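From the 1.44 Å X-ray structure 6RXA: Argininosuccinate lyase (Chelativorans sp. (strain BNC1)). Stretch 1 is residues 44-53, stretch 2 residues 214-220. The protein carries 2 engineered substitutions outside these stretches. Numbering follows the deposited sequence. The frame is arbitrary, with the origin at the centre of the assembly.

Stretch 1 (44-53) SQIHRAHVVM
Stretch 2, residues 214-220: RTSALLG

A helix and the end of a second helix, with the residue that follows it, meet here mainly through apolar packing, with no hydrogen bond crossing between them. Residues 44-53 are helical throughout, inside a longer helix, with phi near -63° and psi near -43°. Residues 214-218 end a second helix. The axes approach to 8.9 Å, and their N-to-C directions differ by 139°, an oblique, roughly antiparallel crossing. The register is set by Ala 49 and Thr 215, whose CA atoms lie 5.7 Å apart; the contact buries 386 Å² in total.

The second helix winds down at Leu 218 (phi/psi -62/-26). Leu 219 leaves helical values at -102/10, and Gly 220 follows at 79/7, a positive phi that favours glycine. The Gly 220 N to Ala 217 O hydrogen bond, 3.1 Å, helps close the turn, while Leu 219 N makes weak bonds of 3.2 Å to both Thr 215 O and Ser 216 O. Though outside the helix, Leu 219 still directs its CA-to-CB bond toward the first stretch.

Ala 49 is the small residue at the centre. Its methyl points toward the partner and meets both leucines: Ala 49 CB lies 3.6 Å from Leu 219 CG and 4.0 Å from Leu 218 CB. Both leucines adopt mt, with chi1/chi2 of -76°/167° at Leu 218 and -65°/165° at Leu 219, a common leucine rotamer; Leu 219 keeps it although its backbone is no longer helical. From there Leu 218 CD1 reaches 3.8 Å from Val 52 CG1, where Val 52 is t (169°), and also 3.8 Å from Ala 49 O. Leu 219 spreads toward the earlier turn: its CD1 sits 3.9 Å from Ile 46 CG1, on an mt isoleucine (-68°/166°), and its CD2 sits 3.7 Å from Gln 45 O. That carbonyl already accepts the backbone bond from Ala 49 N, at 2.9 Å, so the leucine methyl packs against an oxygen whose helical bond is made.

Thr 215, chi1 m at -40°, has its CA-to-CB bond sideways to the partner. Its CG2 packs 4.2 Å from Ala 49 CB, while Thr 215 OG1 lies 3.3 Å from Met 53 CG, a close contact rather than a hydrogen bond; OG1 is satisfied elsewhere in the structure. Met 53, with chi angles 179°, -87° and -65° (tmm), also places CB 4.2 Å from Arg 214 CG, so the arginine contributes its aliphatic stem at the margin. Arg 214 starts t, p, p (169°, 70°, 44°). The CA-to-CB bonds of His 47 and Ser 216 point away, and His 47 ND1 and Ser 216 OG are hydrogen-bonded elsewhere in the structure.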

# COMPACT_ATOMS: atom_id res chain seq x y z
N SER A 44 13.92 -30.34 -4.63
CA SER A 44 14.54 -31.67 -4.66
C SER A 44 13.49 -32.77 -4.80
O SER A 44 13.73 -33.78 -5.48
CB SER A 44 15.39 -31.88 -3.40
OG SER A 44 16.61 -31.18 -3.49
N GLN A 45 12.34 -32.60 -4.15
CA GLN A 45 11.24 -33.54 -4.34
C GLN A 45 10.73 -33.49 -5.77
O GLN A 45 10.42 -34.53 -6.36
CB GLN A 45 10.12 -33.22 -3.35
CG GLN A 45 10.47 -33.57 -1.92
CD GLN A 45 10.74 -35.05 -1.72
OE1 GLN A 45 9.83 -35.87 -1.80
NE2 GLN A 45 12.00 -35.39 -1.47
N ILE A 46 10.65 -32.29 -6.35
CA ILE A 46 10.21 -32.16 -7.74
C ILE A 46 11.15 -32.90 -8.68
O ILE A 46 10.70 -33.57 -9.62
CB ILE A 46 10.04 -30.67 -8.11
CG1 ILE A 46 8.86 -30.09 -7.33
CG2 ILE A 46 9.91 -30.50 -9.61
CD1 ILE A 46 8.82 -28.56 -7.36
N HIS A 47 12.46 -32.79 -8.46
CA HIS A 47 13.39 -33.52 -9.32
C HIS A 47 13.08 -35.01 -9.30
O HIS A 47 13.09 -35.68 -10.34
CB HIS A 47 14.84 -33.32 -8.88
CG HIS A 47 15.28 -31.89 -8.87
ND1 HIS A 47 14.80 -30.95 -9.75
CD2 HIS A 47 16.15 -31.24 -8.06
CE1 HIS A 47 15.35 -29.79 -9.49
NE2 HIS A 47 16.17 -29.93 -8.47
N ARG A 48 12.82 -35.56 -8.12
CA ARG A 48 12.53 -36.98 -8.00
C ARG A 48 11.22 -37.32 -8.71
O ARG A 48 11.15 -38.31 -9.45
CB ARG A 48 12.48 -37.36 -6.52
CG ARG A 48 13.84 -37.33 -5.85
CD ARG A 48 13.75 -37.63 -4.37
NE ARG A 48 15.08 -37.80 -3.79
CZ ARG A 48 15.89 -36.79 -3.48
NH1 ARG A 48 15.52 -35.54 -3.69
NH2 ARG A 48 17.08 -37.03 -2.95
N ALA A 49 10.17 -36.53 -8.48
CA ALA A 49 8.89 -36.82 -9.11
C ALA A 49 8.97 -36.71 -10.63
O ALA A 49 8.40 -37.54 -11.35
CB ALA A 49 7.80 -35.89 -8.57
N HIS A 50 9.65 -35.68 -11.13
CA HIS A 50 9.79 -35.51 -12.57
C HIS A 50 10.53 -36.70 -13.17
O HIS A 50 10.10 -37.26 -14.19
CB HIS A 50 10.52 -34.21 -12.86
CG HIS A 50 10.66 -33.91 -14.31
ND1 HIS A 50 9.59 -33.50 -15.08
CD2 HIS A 50 11.73 -33.97 -15.13
CE1 HIS A 50 10.01 -33.32 -16.33
NE2 HIS A 50 11.29 -33.60 -16.38
N VAL A 51 11.62 -37.12 -12.53
CA VAL A 51 12.42 -38.25 -13.02
C VAL A 51 11.62 -39.55 -12.99
O VAL A 51 11.68 -40.34 -13.94
CB VAL A 51 13.73 -38.34 -12.23
CG1 VAL A 51 14.40 -39.68 -12.43
CG2 VAL A 51 14.67 -37.20 -12.63
N VAL A 52 10.88 -39.80 -11.91
CA VAL A 52 10.02 -40.98 -11.84
C VAL A 52 9.00 -40.97 -12.98
O VAL A 52 8.81 -41.98 -13.68
CB VAL A 52 9.34 -41.08 -10.46
CG1 VAL A 52 8.26 -42.14 -10.47
CG2 VAL A 52 10.38 -41.37 -9.39
N MET A 53 8.36 -39.83 -13.21
CA MET A 53 7.41 -39.72 -14.31
C MET A 53 8.09 -39.98 -15.66
O MET A 53 7.53 -40.68 -16.51
CB MET A 53 6.73 -38.35 -14.28
CG MET A 53 5.72 -38.12 -15.41
SD MET A 53 6.50 -37.47 -16.91
CE MET A 53 7.08 -35.88 -16.33
N ARG A 214 0.60 -37.62 -13.50
CA ARG A 214 1.44 -38.44 -12.62
C ARG A 214 2.36 -37.58 -11.77
O ARG A 214 2.49 -37.80 -10.56
CB ARG A 214 2.25 -39.44 -13.45
CG ARG A 214 3.36 -40.18 -12.67
CD ARG A 214 2.84 -41.20 -11.65
NE ARG A 214 1.76 -42.01 -12.21
CZ ARG A 214 0.56 -42.15 -11.66
NH1 ARG A 214 -0.35 -42.89 -12.27
NH2 ARG A 214 0.28 -41.58 -10.49
N THR A 215 3.04 -36.61 -12.39
CA THR A 215 3.93 -35.76 -11.61
C THR A 215 3.15 -35.05 -10.52
O THR A 215 3.61 -34.94 -9.38
CB THR A 215 4.59 -34.74 -12.54
OG1 THR A 215 4.93 -35.37 -13.78
CG2 THR A 215 5.85 -34.19 -11.91
N SER A 216 1.96 -34.56 -10.87
CA SER A 216 1.08 -33.88 -9.93
C SER A 216 0.72 -34.78 -8.76
O SER A 216 0.85 -34.39 -7.60
CB SER A 216 -0.17 -33.43 -10.68
OG SER A 216 -1.08 -32.77 -9.83
N ALA A 217 0.31 -36.02 -9.05
CA ALA A 217 -0.06 -36.95 -7.99
C ALA A 217 1.12 -37.29 -7.09
O ALA A 217 0.98 -37.37 -5.87
CB ALA A 217 -0.64 -38.21 -8.63
N LEU A 218 2.29 -37.51 -7.69
CA LEU A 218 3.47 -37.85 -6.90
C LEU A 218 3.85 -36.74 -5.93
O LEU A 218 4.48 -37.01 -4.89
CB LEU A 218 4.63 -38.14 -7.85
CG LEU A 218 4.59 -39.50 -8.56
CD1 LEU A 218 5.60 -39.52 -9.69
CD2 LEU A 218 4.84 -40.61 -7.55
N LEU A 219 3.49 -35.49 -6.24
CA LEU A 219 3.82 -34.33 -5.42
C LEU A 219 2.65 -33.86 -4.58
O LEU A 219 2.72 -32.78 -3.99
CB LEU A 219 4.34 -33.19 -6.30
CG LEU A 219 5.67 -33.51 -7.00
CD1 LEU A 219 5.92 -32.51 -8.10
CD2 LEU A 219 6.83 -33.51 -6.02
N GLY A 220 1.57 -34.64 -4.51
CA GLY A 220 0.46 -34.31 -3.63
C GLY A 220 -0.50 -33.25 -4.10
O GLY A 220 -1.37 -32.84 -3.32